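Local coordinates for protein-arginine-phosphatase (Geobacillus stearothermophilus, PDB 4PIC), which catalyses the specific dephosphorylation of phosphoarginine residues in proteins, probably counteracting the arginine kinase McsB, while showing almost no activity against phosphotyrosine peptides, at residues A[22-28]-A[137-141]; A[40-46]-A[63-67]; A[47-53]-A[121-127]. All coordinates share one frame. Residue numbers count along the deposited sequence, not the author numbering.

Interaction 1: residues A[22-28]-A[137-141]; sequences LLENKQL and IDRLA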
loop_
_atom_site.group_PDB
_atom_site.type_symbol
_atom_site.label_atom_id
_atom_site.label_comp_id
_atom_site.label_asym_id
_atom_site.label_seq_id
_atom_site.Cartn_x
_atom_site.Cartn_y
_atom_site.Cartn_z
ATOM N N LEU A 22 -17.758 -14.779 2.929
ATOM C CA LEU A 22 -17.905 -15.994 3.726
ATOM C C LEU A 22 -18.491 -15.677 5.089
ATOM O O LEU A 22 -19.347 -16.408 5.582
ATOM C CB LEU A 22 -16.559 -16.709 3.870
ATOM C CG LEU A 22 -16.087 -17.396 2.592
ATOM C CD1 LEU A 22 -14.608 -17.704 2.713
ATOM C CD2 LEU A 22 -16.890 -18.674 2.385
ATOM N N LEU A 23 -18.049 -14.589 5.707
ATOM C CA LEU A 23 -18.553 -14.274 7.040
ATOM C C LEU A 23 -19.985 -13.769 6.951
ATOM O O LEU A 23 -20.843 -14.182 7.742
ATOM C CB LEU A 23 -17.650 -13.255 7.749
ATOM C CG LEU A 23 -18.089 -12.814 9.151
ATOM C CD1 LEU A 23 -18.263 -14.025 10.068
ATOM C CD2 LEU A 23 -17.094 -11.808 9.730
ATOM N N GLU A 24 -20.258 -12.906 5.978
ATOM C CA GLU A 24 -21.584 -12.321 5.825
ATOM C C GLU A 24 -22.616 -13.402 5.529
ATOM O O GLU A 24 -23.754 -13.332 6.007
ATOM C CB GLU A 24 -21.569 -11.255 4.718
ATOM C CG GLU A 24 -22.922 -10.617 4.413
ATOM C CD GLU A 24 -23.440 -9.723 5.531
ATOM O OE1 GLU A 24 -22.676 -9.408 6.471
ATOM O OE2 GLU A 24 -24.627 -9.332 5.466
ATOM N N ASN A 25 -22.210 -14.422 4.782
ATOM C CA ASN A 25 -23.122 -15.520 4.455
ATOM C C ASN A 25 -23.668 -16.227 5.689
ATOM O O ASN A 25 -24.756 -16.802 5.644
ATOM C CB ASN A 25 -22.448 -16.547 3.545
ATOM C CG ASN A 25 -23.451 -17.395 2.790
ATOM O OD1 ASN A 25 -24.411 -16.877 2.217
ATOM N ND2 ASN A 25 -23.232 -18.697 2.784
ATOM N N LYS A 26 -22.918 -16.197 6.784
ATOM C CA LYS A 26 -23.368 -16.849 8.018
ATOM C C LYS A 26 -24.485 -16.088 8.723
ATOM O O LYS A 26 -25.182 -16.659 9.568
ATOM C CB LYS A 26 -22.205 -17.036 8.986
ATOM C CG LYS A 26 -21.113 -17.972 8.489
ATOM C CD LYS A 26 -19.964 -18.019 9.486
ATOM C CE LYS A 26 -18.964 -19.097 9.119
ATOM N NZ LYS A 26 -19.563 -20.458 9.274
ATOM N N GLN A 27 -24.630 -14.802 8.414
ATOM C CA GLN A 27 -25.682 -13.971 9.006
ATOM C C GLN A 27 -25.681 -14.066 10.530
ATOM O O GLN A 27 -26.719 -14.318 11.169
ATOM C CB GLN A 27 -27.048 -14.363 8.437
ATOM C CG GLN A 27 -27.223 -13.950 6.983
ATOM C CD GLN A 27 -27.388 -12.452 6.831
ATOM O OE1 GLN A 27 -28.349 -11.870 7.338
ATOM N NE2 GLN A 27 -26.449 -11.817 6.136
ATOM N N LEU A 28 -24.505 -13.894 11.117
ATOM C CA LEU A 28 -24.384 -13.985 12.566
ATOM C C LEU A 28 -25.020 -12.762 13.216
ATOM O O LEU A 28 -24.680 -11.632 12.879
ATOM C CB LEU A 28 -22.915 -14.064 12.978
ATOM C CG LEU A 28 -22.026 -15.149 12.381
ATOM C CD1 LEU A 28 -20.596 -14.949 12.885
ATOM C CD2 LEU A 28 -22.539 -16.539 12.723
ATOM N N ILE A 137 -12.797 -18.605 9.092
ATOM C CA ILE A 137 -14.011 -17.847 9.346
ATOM C C ILE A 137 -15.010 -18.661 10.166
ATOM O O ILE A 137 -15.756 -18.107 10.987
ATOM C CB ILE A 137 -14.571 -17.280 8.043
ATOM C CG1 ILE A 137 -13.630 -16.158 7.586
ATOM C CG2 ILE A 137 -15.981 -16.754 8.213
ATOM C CD1 ILE A 137 -13.935 -15.642 6.241
ATOM N N ASP A 138 -14.993 -19.982 9.991
ATOM C CA ASP A 138 -15.765 -20.853 10.868
ATOM C C ASP A 138 -15.263 -20.691 12.303
ATOM O O ASP A 138 -16.061 -20.565 13.237
ATOM C CB ASP A 138 -15.665 -22.320 10.427
ATOM C CG ASP A 138 -16.488 -22.621 9.190
ATOM O OD1 ASP A 138 -17.325 -21.782 8.797
ATOM O OD2 ASP A 138 -16.310 -23.718 8.615
ATOM N N ARG A 139 -13.943 -20.676 12.485
ATOM C CA ARG A 139 -13.386 -20.508 13.829
ATOM C C ARG A 139 -13.690 -19.121 14.368
ATOM O O ARG A 139 -13.953 -18.953 15.558
ATOM C CB ARG A 139 -11.871 -20.723 13.849
ATOM C CG ARG A 139 -11.381 -21.944 13.100
ATOM C CD ARG A 139 -11.140 -23.161 13.962
ATOM N NE ARG A 139 -10.500 -24.207 13.163
ATOM C CZ ARG A 139 -10.716 -25.510 13.309
ATOM N NH1 ARG A 139 -11.558 -25.944 14.235
ATOM N NH2 ARG A 139 -10.086 -26.379 12.528
ATOM N N LEU A 140 -13.645 -18.120 13.498
ATOM C CA LEU A 140 -14.000 -16.764 13.893
ATOM C C LEU A 140 -15.441 -16.688 14.385
ATOM O O LEU A 140 -15.712 -16.092 15.437
ATOM C CB LEU A 140 -13.809 -15.818 12.710
ATOM C CG LEU A 140 -14.230 -14.373 12.949
ATOM C CD1 LEU A 140 -13.336 -13.779 14.003
ATOM C CD2 LEU A 140 -14.100 -13.588 11.656
ATOM N N ALA A 141 -16.357 -17.303 13.639
ATOM C CA ALA A 141 -17.764 -17.328 14.034
ATOM C C ALA A 141 -17.927 -17.947 15.417
ATOM O O ALA A 141 -18.623 -17.403 16.282
ATOM C CB ALA A 141 -18.590 -18.088 13.017
#
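One salt bridge is the polar link between these segments: Lys26 NZ donates to Asp138 OD1 at 2.6 Å. The CA-to-CB bond of Asp138 points away from residues 22-28, yet its carboxylate comes back within reach, and Lys26 spans the gap with chi2 and chi3 both t (176° and 171°). The long aliphatic part of that lysine is used as well: Lys26 CE lies 3.9 Å from Ile137 CG2 and Lys26 CD 3.8 Å from Ala141 CB, so its methylene groups pack on Ile137 and Ala141 while NZ meets Asp138. Within 22-28 itself, Gln27 leaves helical geometry with phi 52°, and its NE2 donates to Glu24 O at 3.1 Å, linking the end of the helix to the residue just beyond it.

Next to the ion pair the packing is apolar. Ile137 gives up the largest area here, 76 Å², and meets two successive leucines: its CD1 is 3.7 Å from Leu22 CB and its CG2 3.9 Å from Leu23 CB. One turn on, Leu140 CD2 approaches Leu23 CD2 at 4.0 Å, and Ala141 CB receives Leu28 CD1 at 3.7 Å. Leu23 and Leu140 also both touch Phe7 of strand 3-9, which places this packing between two helices and the parallel sheet, in keeping with the three-layer low molecular weight phosphatase fold. The chemistry is therefore divided: mostly buried aliphatic groups, with Leu28 at their end, fill the space and pack against strands 3-9 and 31-37, whereas the single charge pair lies at the more exposed margin, where both ions are partly open to solvent.

Interaction 2: residues A[40-46]-A[63-67]; sequences AAEGSEA and HRSSQ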
loop_
_atom_site.group_PDB
_atom_site.type_symbol
_atom_site.label_atom_id
_atom_site.label_comp_id
_atom_site.label_asym_id
_atom_site.label_seq_id
_atom_site.Cartn_x
_atom_site.Cartn_y
_atom_site.Cartn_z
ATOM N N ALA A 40 -6.554 0.668 -3.308
ATOM C CA ALA A 40 -7.627 0.091 -4.110
ATOM C C ALA A 40 -8.449 1.147 -4.814
ATOM O O ALA A 40 -8.626 2.264 -4.302
ATOM C CB ALA A 40 -8.534 -0.754 -3.205
ATOM N N ALA A 41 -8.960 0.778 -5.984
ATOM C CA ALA A 41 -9.937 1.594 -6.690
ATOM C C ALA A 41 -11.303 1.479 -6.013
ATOM O O ALA A 41 -11.561 0.541 -5.243
ATOM C CB ALA A 41 -10.028 1.165 -8.130
ATOM N N GLU A 42 -12.180 2.439 -6.290
ATOM C CA GLU A 42 -13.531 2.426 -5.753
ATOM C C GLU A 42 -14.485 1.817 -6.779
ATOM O O GLU A 42 -14.427 2.154 -7.964
ATOM C CB GLU A 42 -13.976 3.855 -5.427
ATOM C CG GLU A 42 -14.788 3.983 -4.149
ATOM C CD GLU A 42 -13.942 3.841 -2.896
ATOM O OE1 GLU A 42 -12.695 3.877 -3.000
ATOM O OE2 GLU A 42 -14.523 3.699 -1.803
ATOM N N GLY A 43 -15.337 0.900 -6.335
ATOM C CA GLY A 43 -16.425 0.416 -7.174
ATOM C C GLY A 43 -16.135 -0.774 -8.071
ATOM O O GLY A 43 -16.972 -1.145 -8.903
ATOM N N SER A 44 -14.965 -1.388 -7.917
ATOM C CA SER A 44 -14.623 -2.561 -8.720
ATOM C C SER A 44 -15.318 -3.826 -8.213
ATOM O O SER A 44 -15.518 -3.990 -7.017
ATOM C CB SER A 44 -13.116 -2.791 -8.735
ATOM O OG SER A 44 -12.452 -1.794 -9.486
ATOM N N GLU A 45 -15.670 -4.717 -9.135
ATOM C CA GLU A 45 -16.230 -6.011 -8.767
ATOM C C GLU A 45 -15.146 -6.885 -8.147
ATOM O O GLU A 45 -13.953 -6.655 -8.376
ATOM C CB GLU A 45 -16.763 -6.719 -10.014
ATOM C CG GLU A 45 -17.898 -6.009 -10.725
ATOM C CD GLU A 45 -19.131 -6.879 -10.823
ATOM O OE1 GLU A 45 -19.563 -7.408 -9.779
ATOM O OE2 GLU A 45 -19.662 -7.051 -11.940
ATOM N N ALA A 46 -15.556 -7.889 -7.373
ATOM C CA ALA A 46 -14.634 -8.953 -7.004
ATOM C C ALA A 46 -14.142 -9.584 -8.301
ATOM O O ALA A 46 -14.863 -9.592 -9.312
ATOM C CB ALA A 46 -15.334 -9.989 -6.133
ATOM N N HIS A 63 -20.311 -7.159 -4.470
ATOM C CA HIS A 63 -19.133 -6.528 -3.896
ATOM C C HIS A 63 -18.737 -5.318 -4.724
ATOM O O HIS A 63 -18.708 -5.388 -5.958
ATOM C CB HIS A 63 -17.944 -7.486 -3.838
ATOM C CG HIS A 63 -16.683 -6.829 -3.365
ATOM N ND1 HIS A 63 -16.494 -6.447 -2.055
ATOM C CD2 HIS A 63 -15.572 -6.441 -4.036
ATOM C CE1 HIS A 63 -15.309 -5.872 -1.934
ATOM N NE2 HIS A 63 -14.729 -5.862 -3.119
ATOM N N ARG A 64 -18.434 -4.220 -4.034
ATOM C CA ARG A 64 -17.812 -3.046 -4.648
ATOM C C ARG A 64 -16.541 -2.747 -3.880
ATOM O O ARG A 64 -16.593 -2.564 -2.664
ATOM C CB ARG A 64 -18.713 -1.813 -4.530
ATOM C CG ARG A 64 -20.200 -2.065 -4.680
ATOM C CD ARG A 64 -20.647 -1.875 -6.110
ATOM N NE ARG A 64 -19.853 -2.678 -7.035
ATOM C CZ ARG A 64 -20.260 -3.057 -8.238
ATOM N NH1 ARG A 64 -21.463 -2.713 -8.674
ATOM N NH2 ARG A 64 -19.465 -3.790 -9.003
ATOM N N SER A 65 -15.409 -2.675 -4.577
ATOM C CA SER A 65 -14.139 -2.402 -3.903
ATOM C C SER A 65 -14.129 -1.021 -3.250
ATOM O O SER A 65 -14.801 -0.095 -3.722
ATOM C CB SER A 65 -12.966 -2.541 -4.869
ATOM O OG SER A 65 -12.955 -1.514 -5.850
ATOM N N SER A 66 -13.398 -0.905 -2.144
ATOM C CA SER A 66 -13.281 0.347 -1.407
ATOM C C SER A 66 -11.836 0.556 -0.987
ATOM O O SER A 66 -11.173 -0.379 -0.544
ATOM C CB SER A 66 -14.136 0.321 -0.135
ATOM O OG SER A 66 -15.459 -0.100 -0.391
ATOM N N GLN A 67 -11.353 1.785 -1.129
ATOM C CA GLN A 67 -10.080 2.169 -0.532
ATOM C C GLN A 67 -10.228 2.297 0.980
ATOM O O GLN A 67 -11.131 2.981 1.472
ATOM C CB GLN A 67 -9.604 3.499 -1.127
ATOM C CG GLN A 67 -8.436 4.148 -0.394
ATOM C CD GLN A 67 -7.171 3.313 -0.439
ATOM O OE1 GLN A 67 -6.735 2.884 -1.510
ATOM N NE2 GLN A 67 -6.572 3.088 0.732
HETATM O O HOH W 1 -13.189 4.343 0.343
HETATM O O HOH W 2 -18.408 -8.230 -7.267
#
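Six direct hydrogen bonds join two irregular segments, and Ser65 takes part in four of them. Both its backbone N and O are bonded to residues 40-46: Gly43 N donates to Ser65 O (2.8 Å, 173°) and Ser65 N to Ser44 O (2.8 Å, 148°). Its hydroxyl works in both directions, OG giving its proton to Ala41 O at 2.6 Å while accepting from Ser44 N at 2.9 Å. Gly43, with phi 89° and psi 8°, lets the chain turn between these bonds; a CB there would be jammed against the preceding carbonyl oxygen.

Toward Gln67 the side chains supply the partners. Gln67 N donates to Glu42 OE1 (3.1 Å, 170°) and Ala40 N to Gln67 OE1 (2.9 Å, 167°), while Gln67 NE2 is satisfied by Val38 O. Water 1 donates to Glu42 OE2 at 2.6 Å and to Gln67 O at 2.7 Å. At the other end water 2 accepts from Ala46 N (2.9 Å) and donates to Glu45 OE1 (2.9 Å) and His63 O (3.1 Å). Glu45 finds its strongest partner in Lys51; its OE1 to Arg64 NH2 separation of 3.7 Å is a long salt bridge of charges only, since the oxygen lies well out of the guanidinium plane and no N-H points at it.

His63 NE2 is hydrogen-bonded to Asn12 O and Ser66 N to Asn12 OD1, tying residues 63-67 to the loop predicted by similarity to bind substrate. The contact thus joins the loop between strand 31-37 and helix 48-56 to the one between helices 48-56 and 70-75, with Phe39 of the second subunit packing on Gln67.

Interaction 3: residues A[47-53]-A[121-127]; sequences SVHAKMV and GPIEVYR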
loop_
_atom_site.group_PDB
_atom_site.type_symbol
_atom_site.label_atom_id
_atom_site.label_comp_id
_atom_site.label_asym_id
_atom_site.label_seq_id
_atom_site.Cartn_x
_atom_site.Cartn_y
_atom_site.Cartn_z
ATOM N N SER A 47 -12.917 -10.098 -8.299
ATOM C CA SER A 47 -12.373 -10.695 -9.514
ATOM C C SER A 47 -13.170 -11.933 -9.918
ATOM O O SER A 47 -13.878 -12.536 -9.105
ATOM C CB SER A 47 -10.899 -11.048 -9.359
ATOM O OG SER A 47 -10.728 -12.124 -8.466
ATOM N N VAL A 48 -13.078 -12.302 -11.189
ATOM C CA VAL A 48 -13.927 -13.372 -11.690
ATOM C C VAL A 48 -13.679 -14.702 -10.986
ATOM O O VAL A 48 -14.626 -15.427 -10.685
ATOM C CB VAL A 48 -13.836 -13.516 -13.244
ATOM C CG1 VAL A 48 -12.435 -13.945 -13.685
ATOM C CG2 VAL A 48 -14.875 -14.485 -13.737
ATOM N N HIS A 49 -12.424 -15.021 -10.685
ATOM C CA HIS A 49 -12.140 -16.283 -10.008
ATOM C C HIS A 49 -12.655 -16.260 -8.573
ATOM O O HIS A 49 -13.097 -17.290 -8.069
ATOM C CB HIS A 49 -10.650 -16.622 -10.020
ATOM C CG HIS A 49 -10.156 -17.165 -11.327
ATOM N ND1 HIS A 49 -8.817 -17.201 -11.651
ATOM C CD2 HIS A 49 -10.816 -17.710 -12.376
ATOM C CE1 HIS A 49 -8.673 -17.734 -12.852
ATOM N NE2 HIS A 49 -9.867 -18.047 -13.316
ATOM N N ALA A 50 -12.603 -15.094 -7.923
ATOM C CA ALA A 50 -13.158 -14.971 -6.569
ATOM C C ALA A 50 -14.658 -15.224 -6.648
ATOM O O ALA A 50 -15.222 -15.976 -5.839
ATOM C CB ALA A 50 -12.871 -13.596 -5.978
ATOM N N LYS A 51 -15.320 -14.611 -7.620
ATOM C CA LYS A 51 -16.750 -14.847 -7.787
ATOM C C LYS A 51 -17.048 -16.307 -8.063
ATOM O O LYS A 51 -17.997 -16.864 -7.521
ATOM C CB LYS A 51 -17.316 -14.003 -8.923
ATOM C CG LYS A 51 -17.412 -12.521 -8.627
ATOM C CD LYS A 51 -18.286 -11.892 -9.696
ATOM C CE LYS A 51 -18.299 -10.391 -9.626
ATOM N NZ LYS A 51 -19.231 -9.851 -10.663
HETATM N N MSE A 52 -16.237 -16.942 -8.890
HETATM C CA MSE A 52 -16.471 -18.337 -9.225
HETATM C C MSE A 52 -16.335 -19.263 -8.032
HETATM O O MSE A 52 -17.205 -20.097 -7.798
HETATM C CB MSE A 52 -15.529 -18.785 -10.333
HETATM C CG MSE A 52 -15.962 -18.339 -11.713
HETATM SE SE MSE A 52 -14.574 -18.640 -13.036
HETATM C CE MSE A 52 -15.552 -18.129 -14.616
ATOM N N VAL A 53 -15.261 -19.134 -7.266
ATOM C CA VAL A 53 -15.093 -20.037 -6.131
ATOM C C VAL A 53 -16.106 -19.753 -5.018
ATOM O O VAL A 53 -16.531 -20.674 -4.301
ATOM C CB VAL A 53 -13.640 -20.104 -5.605
ATOM C CG1 VAL A 53 -12.687 -20.462 -6.750
ATOM C CG2 VAL A 53 -13.240 -18.787 -4.990
ATOM N N GLY A 121 -3.864 -15.390 -10.283
ATOM C CA GLY A 121 -3.541 -16.624 -10.976
ATOM C C GLY A 121 -4.695 -17.587 -11.188
ATOM O O GLY A 121 -5.854 -17.168 -11.272
ATOM N N PRO A 122 -4.380 -18.887 -11.289
ATOM C CA PRO A 122 -5.371 -19.899 -11.667
ATOM C C PRO A 122 -6.461 -20.032 -10.618
ATOM O O PRO A 122 -6.240 -19.722 -9.436
ATOM C CB PRO A 122 -4.553 -21.198 -11.721
ATOM C CG PRO A 122 -3.128 -20.771 -11.795
ATOM C CD PRO A 122 -3.047 -19.477 -11.067
ATOM N N ILE A 123 -7.625 -20.512 -11.039
ATOM C CA ILE A 123 -8.743 -20.650 -10.125
ATOM C C ILE A 123 -8.386 -21.558 -8.954
ATOM O O ILE A 123 -8.923 -21.405 -7.859
ATOM C CB ILE A 123 -10.013 -21.134 -10.859
ATOM C CG1 ILE A 123 -11.250 -20.922 -9.983
ATOM C CG2 ILE A 123 -9.880 -22.594 -11.281
ATOM C CD1 ILE A 123 -12.559 -21.223 -10.695
ATOM N N GLU A 124 -7.461 -22.485 -9.169
ATOM C CA GLU A 124 -7.079 -23.419 -8.117
ATOM C C GLU A 124 -6.489 -22.718 -6.901
ATOM O O GLU A 124 -6.699 -23.150 -5.768
ATOM C CB GLU A 124 -6.094 -24.470 -8.643
ATOM C CG GLU A 124 -6.711 -25.505 -9.580
ATOM C CD GLU A 124 -6.894 -24.995 -10.992
ATOM O OE1 GLU A 124 -6.236 -23.999 -11.356
ATOM O OE2 GLU A 124 -7.696 -25.596 -11.739
ATOM N N VAL A 125 -5.763 -21.630 -7.126
ATOM C CA VAL A 125 -5.185 -20.896 -6.007
ATOM C C VAL A 125 -6.248 -20.049 -5.306
ATOM O O VAL A 125 -6.207 -19.884 -4.090
ATOM C CB VAL A 125 -3.979 -20.043 -6.426
ATOM C CG1 VAL A 125 -3.246 -19.530 -5.193
ATOM C CG2 VAL A 125 -3.037 -20.880 -7.280
ATOM N N TYR A 126 -7.201 -19.518 -6.065
ATOM C CA TYR A 126 -8.361 -18.869 -5.453
ATOM C C TYR A 126 -9.132 -19.841 -4.579
ATOM O O TYR A 126 -9.604 -19.481 -3.494
ATOM C CB TYR A 126 -9.295 -18.302 -6.519
ATOM C CG TYR A 126 -8.831 -16.959 -7.048
ATOM C CD1 TYR A 126 -7.891 -16.877 -8.072
ATOM C CD2 TYR A 126 -9.346 -15.772 -6.536
ATOM C CE1 TYR A 126 -7.466 -15.649 -8.551
ATOM C CE2 TYR A 126 -8.926 -14.540 -7.010
ATOM C CZ TYR A 126 -7.989 -14.490 -8.021
ATOM O OH TYR A 126 -7.554 -13.275 -8.513
ATOM N N ARG A 127 -9.264 -21.079 -5.041
ATOM C CA ARG A 127 -9.985 -22.085 -4.274
ATOM C C ARG A 127 -9.216 -22.417 -3.000
ATOM O O ARG A 127 -9.805 -22.564 -1.941
ATOM C CB ARG A 127 -10.231 -23.343 -5.117
ATOM C CG ARG A 127 -11.296 -24.263 -4.553
ATOM C CD ARG A 127 -11.625 -25.401 -5.515
ATOM N NE ARG A 127 -12.321 -24.927 -6.705
ATOM C CZ ARG A 127 -11.863 -25.059 -7.945
ATOM N NH1 ARG A 127 -10.698 -25.655 -8.164
ATOM N NH2 ARG A 127 -12.568 -24.598 -8.968
#
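Ser47, at the N-cap position of helix 48-56, brings OG to 3.3 Å from Tyr126 CE2. His49 follows and is the most heavily covered residue of its segment (84 Å²). Its ND1 makes a weak hydrogen bond to Gly121 O (3.0 Å, 130°), its CB sits over the Tyr126 ring (3.5 Å from the centroid, 15° off the normal), and its ring edge turns toward the face of that tyrosine in an offset edge-to-face pair, centroids 5.3 Å apart and planes at 71°. A face of the imidazole is in turn covered by Ile123 CB, 3.9 Å from its centroid, so the histidine wedges between Ile123 and Tyr126. Ala50 adds CB at 4.2 Å from Tyr126 CD2. Met52, present as selenomethionine, brings Met52 CB to 3.9 Å from Ile123 CD1, but the end of its side chain leads away. Val53 closes the walk: CG1 is 3.6 Å from Ile123 CG1 and 4.0 Å from Tyr126 CB.

The axes of the short helical segments 48-53 and 123-127 approach to 9.1 Å, with a signed crossing angle of -56°. Tyr126 also touches Cys14, a substrate-binding residue by similarity, and Ser47 shares backbone hydrogen bonding with Thr13, a site important for substrate discrimination. The contact thus joins the N-terminal turns of two helices beside the phosphate-binding loop, while Ala50 and Val53 reach Met18 of helix 15-25.

Helix 123-150 serves both interactions 1 and 3, through residues 137-141 in the first and 123-127 in the second: their centres are 20 Å from each other and their nearest atoms about 7 Å. Interaction 2 lies about 21 Å from interaction 1 and 17 Å from interaction 3, centre to centre. Along the chain, 22-28 and 137-141 enclose all the other segments, whereas interactions 2 and 3 alternate, 40-46 running straight into 47-53. These two touch through the Glu45 OE1 to Lys51 NZ salt bridge of 2.6 Å. Interaction 1 packs helices near the parallel sheet; interactions 2 and 3 lie beside residues 12-14, so the substrate loop's surroundings are built from sequence-distant parts of the low molecular weight phosphatase fold.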